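Local coordinates for hypothetical protein (Exiguobacterium sibiricum, PDB 2HKV) that is of unknown function but holds nickel in the crystal at a three-histidine site of a helical bundle of the DinB superfamily, whose members include probable metal-dependent enzymes, at residues A8-V13 with R96-F101; R35-K40 with L136-Y141; A56-A61 with W90-D95. One frame throughout, in Å; residues are numbered along the deposited sequence.

Contact 1: residues A8-V13 with R96-F101; sequences ALDRHV and RLMADF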
ATOM      1  N   ALA A   8      -9.561   6.273 -11.074  1.00 31.92           N
ATOM      2  CA  ALA A   8      -8.227   5.921 -10.547  1.00 29.64           C
ATOM      3  C   ALA A   8      -8.345   4.842  -9.481  1.00 32.12           C
ATOM      4  O   ALA A   8      -7.620   3.842  -9.474  1.00 31.34           O
ATOM      5  CB  ALA A   8      -7.622   7.096  -9.960  1.00 32.93           C
ATOM      6  N   LEU A   9      -9.297   5.039  -8.570  1.00 32.98           N
ATOM      7  CA  LEU A   9      -9.518   4.037  -7.546  1.00 32.90           C
ATOM      8  C   LEU A   9      -9.983   2.705  -8.137  1.00 32.49           C
ATOM      9  O   LEU A   9      -9.493   1.678  -7.705  1.00 33.64           O
ATOM     10  CB  LEU A   9     -10.445   4.517  -6.436  1.00 33.01           C
ATOM     11  CG  LEU A   9      -9.876   5.470  -5.386  1.00 39.60           C
ATOM     12  CD1 LEU A   9     -11.002   6.102  -4.515  1.00 35.21           C
ATOM     13  CD2 LEU A   9      -8.776   4.777  -4.566  1.00 35.15           C
ATOM     14  N   ASP A  10     -10.949   2.727  -9.057  1.00 33.22           N
ATOM     15  CA  ASP A  10     -11.435   1.500  -9.685  1.00 33.65           C
ATOM     16  C   ASP A  10     -10.245   0.759 -10.352  1.00 35.13           C
ATOM     17  O   ASP A  10     -10.090  -0.466 -10.234  1.00 36.73           O
ATOM     18  CB  ASP A  10     -12.540   1.820 -10.669  1.00 33.01           C
ATOM     19  CG  ASP A  10     -13.180   0.589 -11.253  1.00 46.35           C
ATOM     20  OD1 ASP A  10     -13.733  -0.196 -10.479  1.00 55.15           O
ATOM     21  OD2 ASP A  10     -13.117   0.395 -12.490  1.00 63.53           O
ATOM     22  N   ARG A  11      -9.386   1.508 -11.010  1.00 33.40           N
ATOM     23  CA  ARG A  11      -8.200   0.911 -11.693  1.00 33.60           C
ATOM     24  C   ARG A  11      -7.230   0.249 -10.702  1.00 35.63           C
ATOM     25  O   ARG A  11      -6.908  -0.936 -10.813  1.00 34.35           O
ATOM     26  CB  ARG A  11      -7.499   1.979 -12.522  1.00 33.78           C
ATOM     27  CG  ARG A  11      -6.202   1.536 -13.183  1.00 36.41           C
ATOM     28  CD  ARG A  11      -5.700   2.529 -14.183  1.00 39.18           C
ATOM     29  NE  ARG A  11      -4.385   2.138 -14.719  1.00 37.43           N
ATOM     30  CZ  ARG A  11      -3.851   2.650 -15.832  1.00 44.07           C
ATOM     31  NH1 ARG A  11      -4.484   3.554 -16.518  1.00 41.79           N
ATOM     32  NH2 ARG A  11      -2.660   2.214 -16.256  1.00 40.35           N
ATOM     33  N   HIS A  12      -6.757   1.041  -9.749  1.00 32.90           N
ATOM     34  CA  HIS A  12      -5.691   0.638  -8.848  1.00 32.20           C
ATOM     35  C   HIS A  12      -6.172  -0.286  -7.764  1.00 34.13           C
ATOM     36  O   HIS A  12      -5.473  -1.257  -7.405  1.00 34.57           O
ATOM     37  CB  HIS A  12      -4.923   1.887  -8.332  1.00 33.62           C
ATOM     38  CG  HIS A  12      -4.146   2.573  -9.410  1.00 36.66           C
ATOM     39  ND1 HIS A  12      -2.897   2.117  -9.829  1.00 36.36           N
ATOM     40  CD2 HIS A  12      -4.449   3.620 -10.211  1.00 37.73           C
ATOM     41  CE1 HIS A  12      -2.496   2.853 -10.853  1.00 36.24           C
ATOM     42  NE2 HIS A  12      -3.417   3.756 -11.122  1.00 37.97           N
ATOM     43  N   VAL A  13      -7.375  -0.077  -7.237  1.00 33.31           N
ATOM     44  CA  VAL A  13      -7.907  -1.057  -6.298  1.00 34.55           C
ATOM     45  C   VAL A  13      -8.251  -2.373  -7.028  1.00 35.42           C
ATOM     46  O   VAL A  13      -8.026  -3.466  -6.517  1.00 34.85           O
ATOM     47  CB  VAL A  13      -9.122  -0.557  -5.450  1.00 37.49           C
ATOM     48  CG1 VAL A  13      -9.542  -1.672  -4.502  1.00 36.70           C
ATOM     49  CG2 VAL A  13      -8.788   0.684  -4.641  1.00 35.41           C
ATOM     50  N   ARG A  96     -19.931   1.460  -3.174  1.00 33.75           N
ATOM     51  CA  ARG A  96     -19.702   2.678  -2.380  1.00 36.77           C
ATOM     52  C   ARG A  96     -18.886   3.712  -3.188  1.00 39.74           C
ATOM     53  O   ARG A  96     -19.070   4.944  -3.082  1.00 40.99           O
ATOM     54  CB  ARG A  96     -19.021   2.346  -1.050  1.00 39.35           C
ATOM     55  CG  ARG A  96     -19.871   1.486  -0.080  1.00 39.93           C
ATOM     56  CD  ARG A  96     -21.350   1.605  -0.348  1.00 53.30           C
ATOM     57  NE  ARG A  96     -22.186   0.729   0.471  1.00 58.46           N
ATOM     58  CZ  ARG A  96     -22.374  -0.583   0.295  1.00 60.80           C
ATOM     59  NH1 ARG A  96     -21.744  -1.268  -0.646  1.00 58.82           N
ATOM     60  NH2 ARG A  96     -23.209  -1.222   1.109  1.00 72.00           N
ATOM     61  N   LEU A  97     -18.001   3.187  -4.004  1.00 40.06           N
ATOM     62  CA  LEU A  97     -17.114   4.020  -4.798  1.00 41.18           C
ATOM     63  C   LEU A  97     -17.922   4.926  -5.676  1.00 37.54           C
ATOM     64  O   LEU A  97     -17.638   6.097  -5.769  1.00 41.25           O
ATOM     65  CB  LEU A  97     -16.168   3.155  -5.621  1.00 41.06           C
ATOM     66  CG  LEU A  97     -15.161   3.837  -6.567  1.00 40.83           C
ATOM     67  CD1 LEU A  97     -14.274   4.817  -5.784  1.00 37.37           C
ATOM     68  CD2 LEU A  97     -14.326   2.808  -7.304  1.00 38.70           C
HETATM   69  N   MSE A  98     -18.970   4.381  -6.268  1.00 40.92           N
HETATM   70  CA  MSE A  98     -19.752   5.103  -7.242  1.00 43.66           C
HETATM   71  C   MSE A  98     -20.884   5.909  -6.622  1.00 44.49           C
HETATM   72  O   MSE A  98     -21.263   6.931  -7.149  1.00 45.46           O
HETATM   73  CB  MSE A  98     -20.293   4.121  -8.266  1.00 46.03           C
HETATM   74  CG  MSE A  98     -19.183   3.305  -8.909  1.00 48.94           C
HETATM   75 SE   MSE A  98     -17.837   4.411  -9.888  0.70 59.58          SE
HETATM   76  CE  MSE A  98     -16.390   2.997 -10.220  1.00 49.81           C
ATOM     77  N   ALA A  99     -21.382   5.483  -5.479  1.00 47.94           N
ATOM     78  CA  ALA A  99     -22.493   6.158  -4.814  1.00 53.19           C
ATOM     79  C   ALA A  99     -22.020   7.114  -3.701  1.00 56.87           C
ATOM     80  O   ALA A  99     -21.170   6.764  -2.874  1.00 56.13           O
ATOM     81  CB  ALA A  99     -23.384   5.117  -4.231  1.00 54.01           C
ATOM     82  N   ASP A 100     -22.580   8.321  -3.665  1.00 60.75           N
ATOM     83  CA  ASP A 100     -22.337   9.242  -2.534  1.00 63.60           C
ATOM     84  C   ASP A 100     -22.809   8.580  -1.233  1.00 64.14           C
ATOM     85  O   ASP A 100     -24.031   8.517  -0.983  1.00 67.62           O
ATOM     86  CB  ASP A 100     -23.076  10.593  -2.728  1.00 64.57           C
ATOM     87  CG  ASP A 100     -23.077  11.462  -1.460  1.00 61.66           C
ATOM     88  N   PHE A 101     -21.871   8.075  -0.420  1.00 60.96           N
ATOM     89  CA  PHE A 101     -22.237   7.624   0.925  1.00 59.99           C
ATOM     90  C   PHE A 101     -21.861   8.661   2.012  1.00 56.95           C
ATOM     91  O   PHE A 101     -21.115   9.597   1.752  1.00 57.47           O
ATOM     92  CB  PHE A 101     -21.735   6.196   1.205  1.00 60.27           C
ATOM     93  CG  PHE A 101     -20.254   6.069   1.385  1.00 62.27           C
ATOM     94  CD1 PHE A 101     -19.424   5.871   0.294  1.00 61.70           C
ATOM     95  CD2 PHE A 101     -19.697   6.092   2.652  1.00 60.84           C
ATOM     96  CE1 PHE A 101     -18.047   5.718   0.472  1.00 63.85           C
ATOM     97  CE2 PHE A 101     -18.334   5.950   2.834  1.00 65.67           C
ATOM     98  CZ  PHE A 101     -17.506   5.766   1.739  1.00 63.41           C
TER
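The methyl CE of Met98 sits over one face of the Asp10 carboxylate, 4.1 Å from Asp10 CG, while the Trp90 indole touches Asp10 from the other side of that plane. This is a helix-helix seam of the DinB four-helix bundle, where an early turn of helix 4-26 meets the last turn of helix 82-98 just before Ala99 leaves helical geometry. Leu97 is its apolar centre. Its CG, anti to the backbone nitrogen (chi1 178°), is carried toward helix 4-26, and there the two methyls divide: CD1 packs on Leu9 CD1 at 3.7 Å, and CD2 turns to the Asp10 side. Leu9 also rests on Tyr93 and on Leu118 and Ala122 of helix 114-138, so the pair belongs to the buried interior. Replacing Leu97 by an alanine would probably leave Leu9 CD1 and Asp10 CB without their methyl partners and open a gap between helix 4-26 and the last turn of helix 82-98. Outward, His12 NE2 bonds to Asp112 of the second subunit. Met98, modelled as selenomethionine, borders the seam with a side chain bent at chi2 and running at about a right angle to Asp10. At its heart, Leu97 CD2 comes to 3.8 Å from the backbone nitrogen of Asp10.

Contact 2: residues R35-K40 with L136-Y141; sequences RPISGK and LNLLGY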
ATOM      1  N   ARG A  35       3.552 -19.198  10.170  1.00 38.07           N
ATOM      2  CA  ARG A  35       3.797 -17.802  10.577  1.00 39.93           C
ATOM      3  C   ARG A  35       5.249 -17.474  10.285  1.00 41.31           C
ATOM      4  O   ARG A  35       6.100 -17.657  11.150  1.00 38.83           O
ATOM      5  CB  ARG A  35       3.541 -17.603  12.089  1.00 39.89           C
ATOM      6  CG  ARG A  35       2.165 -18.065  12.518  1.00 43.75           C
ATOM      7  CD  ARG A  35       1.919 -17.902  14.045  1.00 46.05           C
ATOM      8  NE  ARG A  35       0.524 -17.519  14.278  1.00 55.59           N
ATOM      9  CZ  ARG A  35      -0.519 -18.346  14.156  1.00 58.64           C
ATOM     10  NH1 ARG A  35      -0.354 -19.630  13.807  1.00 60.76           N
ATOM     11  NH2 ARG A  35      -1.751 -17.881  14.370  1.00 55.14           N
ATOM     12  N   PRO A  36       5.545 -17.021   9.059  1.00 41.57           N
ATOM     13  CA  PRO A  36       6.913 -16.734   8.647  1.00 41.05           C
ATOM     14  C   PRO A  36       7.570 -15.606   9.457  1.00 39.01           C
ATOM     15  O   PRO A  36       8.776 -15.549   9.506  1.00 43.09           O
ATOM     16  CB  PRO A  36       6.760 -16.303   7.169  1.00 43.94           C
ATOM     17  CG  PRO A  36       5.405 -16.754   6.743  1.00 40.09           C
ATOM     18  CD  PRO A  36       4.571 -16.750   7.988  1.00 40.52           C
ATOM     19  N   ILE A  37       6.792 -14.687  10.019  1.00 40.03           N
ATOM     20  CA  ILE A  37       7.326 -13.647  10.901  1.00 44.93           C
ATOM     21  C   ILE A  37       6.804 -13.881  12.323  1.00 47.90           C
ATOM     22  O   ILE A  37       5.652 -13.577  12.625  1.00 44.83           O
ATOM     23  CB  ILE A  37       6.902 -12.231  10.436  1.00 43.47           C
ATOM     24  CG1 ILE A  37       7.169 -12.062   8.937  1.00 41.38           C
ATOM     25  CG2 ILE A  37       7.605 -11.158  11.249  1.00 45.55           C
ATOM     26  CD1 ILE A  37       7.136 -10.624   8.472  1.00 42.92           C
ATOM     27  N   SER A  38       7.656 -14.437  13.181  1.00 54.63           N
ATOM     28  CA  SER A  38       7.252 -14.812  14.547  1.00 58.16           C
ATOM     29  C   SER A  38       6.694 -13.584  15.229  1.00 58.11           C
ATOM     30  O   SER A  38       7.272 -12.510  15.117  1.00 58.02           O
ATOM     31  CB  SER A  38       8.428 -15.404  15.344  1.00 60.49           C
ATOM     32  OG  SER A  38       9.269 -14.384  15.869  1.00 68.13           O
ATOM     33  N   GLY A  39       5.541 -13.740  15.872  1.00 59.27           N
ATOM     34  CA  GLY A  39       4.822 -12.628  16.484  1.00 59.41           C
ATOM     35  C   GLY A  39       3.647 -12.086  15.698  1.00 59.68           C
ATOM     36  O   GLY A  39       2.791 -11.385  16.254  1.00 60.00           O
ATOM     37  N   LYS A  40       3.587 -12.394  14.407  1.00 56.76           N
ATOM     38  CA  LYS A  40       2.585 -11.801  13.542  1.00 55.55           C
ATOM     39  C   LYS A  40       1.563 -12.807  13.016  1.00 49.28           C
ATOM     40  O   LYS A  40       1.682 -14.001  13.268  1.00 48.38           O
ATOM     41  CB  LYS A  40       3.290 -11.057  12.400  1.00 56.34           C
ATOM     42  CG  LYS A  40       4.304 -10.008  12.895  1.00 62.81           C
ATOM     43  CD  LYS A  40       3.678  -9.063  13.949  1.00 64.11           C
ATOM     44  CE  LYS A  40       4.340  -7.687  14.004  1.00 64.39           C
ATOM     45  NZ  LYS A  40       3.980  -6.925  15.242  1.00 62.07           N
ATOM     46  N   LEU A 136       4.883 -15.312   1.377  1.00 32.97           N
ATOM     47  CA  LEU A 136       4.999 -16.390   0.397  1.00 33.06           C
ATOM     48  C   LEU A 136       6.446 -16.467  -0.086  1.00 30.63           C
ATOM     49  O   LEU A 136       6.993 -17.533  -0.189  1.00 33.19           O
ATOM     50  CB  LEU A 136       4.000 -16.204  -0.773  1.00 32.93           C
ATOM     51  CG  LEU A 136       2.513 -16.366  -0.403  1.00 35.57           C
ATOM     52  CD1 LEU A 136       1.635 -16.325  -1.700  1.00 37.77           C
ATOM     53  CD2 LEU A 136       2.162 -17.546   0.464  1.00 34.36           C
ATOM     54  N   ASN A 137       7.090 -15.324  -0.298  1.00 30.76           N
ATOM     55  CA  ASN A 137       8.508 -15.327  -0.668  1.00 34.37           C
ATOM     56  C   ASN A 137       9.424 -15.853   0.446  1.00 33.32           C
ATOM     57  O   ASN A 137      10.404 -16.567   0.172  1.00 33.89           O
ATOM     58  CB  ASN A 137       8.944 -13.934  -1.092  1.00 33.48           C
ATOM     59  CG  ASN A 137       8.508 -13.588  -2.513  1.00 35.01           C
ATOM     60  OD1 ASN A 137       8.405 -14.462  -3.381  1.00 39.19           O
ATOM     61  ND2 ASN A 137       8.243 -12.316  -2.736  1.00 33.87           N
ATOM     62  N   LEU A 138       9.114 -15.540   1.695  1.00 31.24           N
ATOM     63  CA  LEU A 138       9.791 -16.178   2.851  1.00 30.61           C
ATOM     64  C   LEU A 138       9.653 -17.710   2.817  1.00 31.06           C
ATOM     65  O   LEU A 138      10.546 -18.437   3.239  1.00 31.73           O
ATOM     66  CB  LEU A 138       9.215 -15.685   4.165  1.00 33.15           C
ATOM     67  CG  LEU A 138       9.759 -14.321   4.654  1.00 33.48           C
ATOM     68  CD1 LEU A 138       8.902 -13.711   5.773  1.00 36.00           C
ATOM     69  CD2 LEU A 138      11.144 -14.448   5.107  1.00 31.94           C
ATOM     70  N   LEU A 139       8.535 -18.190   2.266  1.00 28.62           N
ATOM     71  CA  LEU A 139       8.269 -19.615   2.178  1.00 33.49           C
ATOM     72  C   LEU A 139       8.806 -20.233   0.878  1.00 33.47           C
ATOM     73  O   LEU A 139       8.476 -21.357   0.560  1.00 33.64           O
ATOM     74  CB  LEU A 139       6.766 -19.875   2.356  1.00 31.48           C
ATOM     75  CG  LEU A 139       6.195 -19.607   3.764  1.00 37.96           C
ATOM     76  CD1 LEU A 139       4.636 -19.595   3.778  1.00 35.27           C
ATOM     77  CD2 LEU A 139       6.731 -20.607   4.786  1.00 34.29           C
ATOM     78  N   GLY A 140       9.617 -19.497   0.119  1.00 33.94           N
ATOM     79  CA  GLY A 140      10.253 -20.056  -1.084  1.00 34.17           C
ATOM     80  C   GLY A 140       9.414 -20.061  -2.342  1.00 32.99           C
ATOM     81  O   GLY A 140       9.766 -20.715  -3.304  1.00 33.45           O
ATOM     82  N   TYR A 141       8.334 -19.299  -2.404  1.00 33.29           N
ATOM     83  CA  TYR A 141       7.498 -19.318  -3.590  1.00 33.65           C
ATOM     84  C   TYR A 141       8.112 -18.512  -4.764  1.00 37.67           C
ATOM     85  O   TYR A 141       7.687 -18.667  -5.909  1.00 39.81           O
ATOM     86  CB  TYR A 141       6.125 -18.720  -3.295  1.00 35.76           C
ATOM     87  CG  TYR A 141       5.147 -19.580  -2.523  1.00 35.20           C
ATOM     88  CD1 TYR A 141       5.438 -20.062  -1.249  1.00 34.71           C
ATOM     89  CD2 TYR A 141       3.891 -19.866  -3.054  1.00 42.77           C
ATOM     90  CE1 TYR A 141       4.512 -20.840  -0.533  1.00 35.46           C
ATOM     91  CE2 TYR A 141       2.956 -20.620  -2.354  1.00 42.44           C
ATOM     92  CZ  TYR A 141       3.271 -21.106  -1.087  1.00 36.69           C
ATOM     93  OH  TYR A 141       2.340 -21.846  -0.400  1.00 40.28           O
TER
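Leu138 and Ile37 meet through matching first torsions: Leu138 CG (chi1 -81°) and Ile37 CG1 (chi1 -49°) each stand beside their own backbone nitrogen, anti to the carbonyl carbon. This sends Leu138 CD1 into the corner between Ile37 and Pro36, 4.0 Å from Ile37 CG1 and 3.6 Å from Pro36 CB. Leu138 and Ile37 cross at about a right angle. One bond further round the proline ring, Pro36 CG touches Leu139 CD1 at 4.2 Å, so two successive leucines hold one rigid ring without any hydrogen bond across the contact. Both backbones turn here. Helix 114-138 closes in a Schellman motif, with Tyr141 N bonded to Leu136 O, Gly140 N to Asn137 O, and Gly140 at positive phi. On the loop side, Ile37 to Lys40 form a type II turn, closed by Lys40 N to Ile37 O and with glycine at its third position. Pro36, Ile37 and Lys40 also lie on Tyr135, and Leu138 packs on Pro36 of the second subunit. The contact thus brings the loop between helix 4-26 and helix 43-61 against the C-terminal end of helix 114-138, beside the dimer partner.

Contact 3: residues A56-A61 with W90-D95; sequences ADLRIA and WQYYQD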
ATOM      1  N   ALA A  56     -14.950  -4.042   5.513  1.00 32.25           N
ATOM      2  CA  ALA A  56     -14.749  -3.716   6.920  1.00 35.38           C
ATOM      3  C   ALA A  56     -14.452  -2.243   7.061  1.00 34.59           C
ATOM      4  O   ALA A  56     -15.107  -1.536   7.825  1.00 34.91           O
ATOM      5  CB  ALA A  56     -13.600  -4.614   7.590  1.00 31.08           C
ATOM      6  N   ASP A  57     -13.485  -1.743   6.294  1.00 35.03           N
ATOM      7  CA  ASP A  57     -13.108  -0.361   6.479  1.00 34.36           C
ATOM      8  C   ASP A  57     -14.250   0.573   6.153  1.00 33.54           C
ATOM      9  O   ASP A  57     -14.384   1.610   6.785  1.00 34.42           O
ATOM     10  CB  ASP A  57     -11.873   0.012   5.644  1.00 35.61           C
ATOM     11  CG  ASP A  57     -10.566  -0.617   6.173  1.00 38.12           C
ATOM     12  OD1 ASP A  57     -10.565  -1.545   7.059  1.00 36.41           O
ATOM     13  OD2 ASP A  57      -9.477  -0.210   5.676  1.00 43.11           O
ATOM     14  N   LEU A  58     -15.052   0.253   5.154  1.00 34.46           N
ATOM     15  CA  LEU A  58     -16.118   1.160   4.766  1.00 34.72           C
ATOM     16  C   LEU A  58     -17.277   1.099   5.741  1.00 36.13           C
ATOM     17  O   LEU A  58     -17.934   2.107   5.943  1.00 31.56           O
ATOM     18  CB  LEU A  58     -16.575   0.903   3.318  1.00 35.74           C
ATOM     19  CG  LEU A  58     -15.549   1.312   2.231  1.00 39.62           C
ATOM     20  CD1 LEU A  58     -16.167   1.156   0.879  1.00 33.66           C
ATOM     21  CD2 LEU A  58     -15.067   2.713   2.412  1.00 43.97           C
ATOM     22  N   ARG A  59     -17.499  -0.059   6.353  1.00 36.06           N
ATOM     23  CA  ARG A  59     -18.472  -0.194   7.437  1.00 34.34           C
ATOM     24  C   ARG A  59     -18.053   0.611   8.659  1.00 34.08           C
ATOM     25  O   ARG A  59     -18.887   1.328   9.271  1.00 34.68           O
ATOM     26  CB  ARG A  59     -18.629  -1.677   7.803  1.00 35.34           C
ATOM     27  CG  ARG A  59     -19.393  -2.480   6.765  1.00 39.71           C
ATOM     28  CD  ARG A  59     -19.803  -3.904   7.189  1.00 39.67           C
ATOM     29  NE  ARG A  59     -20.578  -4.510   6.106  1.00 40.80           N
ATOM     30  CZ  ARG A  59     -21.902  -4.494   6.005  1.00 49.45           C
ATOM     31  NH1 ARG A  59     -22.653  -3.966   6.954  1.00 44.79           N
ATOM     32  NH2 ARG A  59     -22.483  -5.029   4.939  1.00 53.60           N
ATOM     33  N   ILE A  60     -16.798   0.451   9.069  1.00 36.28           N
ATOM     34  CA  ILE A  60     -16.213   1.303  10.096  1.00 37.77           C
ATOM     35  C   ILE A  60     -16.464   2.787   9.778  1.00 35.72           C
ATOM     36  O   ILE A  60     -16.792   3.551  10.696  1.00 36.03           O
ATOM     37  CB  ILE A  60     -14.700   1.002  10.286  1.00 41.66           C
ATOM     38  CG1 ILE A  60     -14.532  -0.332  11.036  1.00 44.43           C
ATOM     39  CG2 ILE A  60     -13.969   2.169  10.989  1.00 42.61           C
ATOM     40  CD1 ILE A  60     -13.211  -1.074  10.691  1.00 42.17           C
ATOM     41  N   ALA A  61     -16.280   3.159   8.508  1.00 37.85           N
ATOM     42  CA  ALA A  61     -16.418   4.549   7.987  1.00 35.36           C
ATOM     43  C   ALA A  61     -17.845   5.115   8.110  1.00 40.87           C
ATOM     44  O   ALA A  61     -18.052   6.320   8.338  1.00 38.69           O
ATOM     45  CB  ALA A  61     -15.951   4.623   6.498  1.00 34.98           C
ATOM     46  N   TRP A  90     -14.924  -6.629  -2.729  1.00 31.58           N
ATOM     47  CA  TRP A  90     -14.608  -5.754  -3.873  1.00 33.96           C
ATOM     48  C   TRP A  90     -15.911  -5.170  -4.472  1.00 33.22           C
ATOM     49  O   TRP A  90     -15.956  -4.015  -4.874  1.00 34.31           O
ATOM     50  CB  TRP A  90     -13.788  -6.558  -4.887  1.00 33.77           C
ATOM     51  CG  TRP A  90     -13.568  -5.988  -6.198  1.00 32.97           C
ATOM     52  CD1 TRP A  90     -13.704  -6.661  -7.359  1.00 37.93           C
ATOM     53  CD2 TRP A  90     -13.128  -4.665  -6.543  1.00 32.61           C
ATOM     54  NE1 TRP A  90     -13.395  -5.860  -8.412  1.00 43.18           N
ATOM     55  CE2 TRP A  90     -13.053  -4.619  -7.947  1.00 41.44           C
ATOM     56  CE3 TRP A  90     -12.823  -3.502  -5.818  1.00 37.48           C
ATOM     57  CZ2 TRP A  90     -12.668  -3.474  -8.644  1.00 38.48           C
ATOM     58  CZ3 TRP A  90     -12.436  -2.347  -6.526  1.00 32.82           C
ATOM     59  CH2 TRP A  90     -12.380  -2.353  -7.930  1.00 38.05           C
ATOM     60  N   GLN A  91     -16.969  -5.976  -4.513  1.00 33.74           N
ATOM     61  CA  GLN A  91     -18.267  -5.503  -5.013  1.00 36.59           C
ATOM     62  C   GLN A  91     -18.846  -4.429  -4.096  1.00 35.78           C
ATOM     63  O   GLN A  91     -19.416  -3.434  -4.548  1.00 34.34           O
ATOM     64  CB  GLN A  91     -19.254  -6.670  -5.131  1.00 37.84           C
ATOM     65  CG  GLN A  91     -20.533  -6.286  -5.848  1.00 47.26           C
ATOM     66  CD  GLN A  91     -20.245  -5.785  -7.256  1.00 53.35           C
ATOM     67  OE1 GLN A  91     -19.632  -6.495  -8.066  1.00 54.28           O
ATOM     68  NE2 GLN A  91     -20.647  -4.543  -7.539  1.00 38.31           N
ATOM     69  N   TYR A  92     -18.691  -4.631  -2.791  1.00 35.29           N
ATOM     70  CA  TYR A  92     -19.203  -3.703  -1.813  1.00 36.69           C
ATOM     71  C   TYR A  92     -18.496  -2.365  -2.004  1.00 35.73           C
ATOM     72  O   TYR A  92     -19.148  -1.287  -2.015  1.00 35.81           O
ATOM     73  CB  TYR A  92     -18.920  -4.236  -0.410  1.00 36.85           C
ATOM     74  CG  TYR A  92     -19.543  -3.443   0.704  1.00 38.77           C
ATOM     75  CD1 TYR A  92     -18.929  -2.295   1.177  1.00 40.83           C
ATOM     76  CD2 TYR A  92     -20.752  -3.829   1.274  1.00 39.74           C
ATOM     77  CE1 TYR A  92     -19.474  -1.547   2.198  1.00 43.96           C
ATOM     78  CE2 TYR A  92     -21.306  -3.095   2.324  1.00 42.44           C
ATOM     79  CZ  TYR A  92     -20.657  -1.946   2.772  1.00 42.15           C
ATOM     80  OH  TYR A  92     -21.185  -1.193   3.784  1.00 49.25           O
ATOM     81  N   TYR A  93     -17.176  -2.455  -2.129  1.00 36.32           N
ATOM     82  CA  TYR A  93     -16.342  -1.281  -2.343  1.00 34.80           C
ATOM     83  C   TYR A  93     -16.761  -0.547  -3.638  1.00 35.32           C
ATOM     84  O   TYR A  93     -16.889   0.670  -3.656  1.00 36.14           O
ATOM     85  CB  TYR A  93     -14.871  -1.674  -2.372  1.00 34.65           C
ATOM     86  CG  TYR A  93     -13.872  -0.493  -2.511  1.00 33.61           C
ATOM     87  CD1 TYR A  93     -13.457  -0.039  -3.765  1.00 32.06           C
ATOM     88  CD2 TYR A  93     -13.349   0.142  -1.383  1.00 33.63           C
ATOM     89  CE1 TYR A  93     -12.548   0.997  -3.885  1.00 34.29           C
ATOM     90  CE2 TYR A  93     -12.435   1.194  -1.498  1.00 34.71           C
ATOM     91  CZ  TYR A  93     -12.052   1.625  -2.756  1.00 33.08           C
ATOM     92  OH  TYR A  93     -11.176   2.673  -2.877  1.00 35.72           O
ATOM     93  N   GLN A  94     -16.932  -1.293  -4.711  1.00 33.87           N
ATOM     94  CA  GLN A  94     -17.272  -0.662  -5.988  1.00 37.67           C
ATOM     95  C   GLN A  94     -18.588   0.068  -5.892  1.00 34.48           C
ATOM     96  O   GLN A  94     -18.766   1.149  -6.465  1.00 37.32           O
ATOM     97  CB  GLN A  94     -17.356  -1.683  -7.107  1.00 39.73           C
ATOM     98  CG  GLN A  94     -16.030  -2.223  -7.533  1.00 43.17           C
ATOM     99  CD  GLN A  94     -16.201  -3.241  -8.627  1.00 45.52           C
ATOM    100  OE1 GLN A  94     -16.135  -4.459  -8.392  1.00 60.54           O
ATOM    101  NE2 GLN A  94     -16.479  -2.756  -9.822  1.00 43.21           N
ATOM    102  N   ASP A  95     -19.536  -0.499  -5.158  1.00 34.02           N
ATOM    103  CA  ASP A  95     -20.821   0.158  -5.036  1.00 36.10           C
ATOM    104  C   ASP A  95     -20.724   1.464  -4.247  1.00 34.49           C
ATOM    105  O   ASP A  95     -21.359   2.453  -4.596  1.00 33.44           O
ATOM    106  CB  ASP A  95     -21.790  -0.773  -4.328  1.00 38.78           C
ATOM    107  CG  ASP A  95     -22.113  -2.032  -5.143  1.00 47.40           C
ATOM    108  OD1 ASP A  95     -21.729  -2.117  -6.350  1.00 53.69           O
ATOM    109  OD2 ASP A  95     -22.772  -2.936  -4.559  1.00 53.98           O
TER
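Within the DinB-type helical bundle, Leu58 and Arg59 near the end of helix 43-61 meet Tyr92 and Tyr93 of helix 82-98, where the local axes approach to 10.3 Å with 44° between their N-to-C directions. Leu58 points into the interface and serves both tyrosines with different atoms. Its CB touches the edge of the Tyr92 ring, near the ring plane, at 4.0 Å from CE1; its CD1 reaches the Tyr93 ring, 3.8 Å from CD2, approaching obliquely and crossing that side chain at about a right angle. Tyr92 extends across the gap because its CG is anti to the backbone nitrogen (chi1 -173°), which lays the ring between Leu58 and Arg59. The arginine reaches over with an extended chain from CG to NE. Tyr92 OH lies over the centre of one face of the guanidinium, 4.0 Å above it, and Arg59 NH2 comes within 3.5 Å of Tyr92 CE2. The two planes are 39° apart, so the groups are tilted rather than stacked flat. The charge of Arg59 is met by Glu55, which forms a salt bridge to NE, while Tyr92 takes part in a cation-pi interaction with Arg96. Tyr93 turns its hydroxyl inward to Leu118 O of helix 114-138, a bond that would limit the ring's freedom at its far end. One residue before Leu58, Asp57 OD2 is hydrogen-bonded to ND1 of the nickel ligand His124, a second-shell link. The same turn of helix 43-61 thus packs on the tyrosines of helix 82-98 and is likely to orient a metal ligand, an arrangement in keeping with the DinB fold, in which a helical bundle carries a metal site of three histidines, here His49, His124 and His128.

In the fold
Contacts 1 and 3 are neighbours, their centres 10 Å apart, and share helix 82-98. They touch directly: Tyr93 OH lies 3.6 Å from Leu9 CD2 and from Val13 CG2, so this tyrosine joins helix 4-26 to the interface that contact 3 makes with helix 43-61. Contact 2 lies on the opposite side of the chain's centre, with its centre 32 Å from that of contact 1 and 28 Å from that of contact 3, and touches neither. The nickel lies between these regions, about 14 Å from the side chains of both Leu58 and Ile37. Contacts 1 and 2 also face the second subunit, whereas no other chain touches the segments of contact 3.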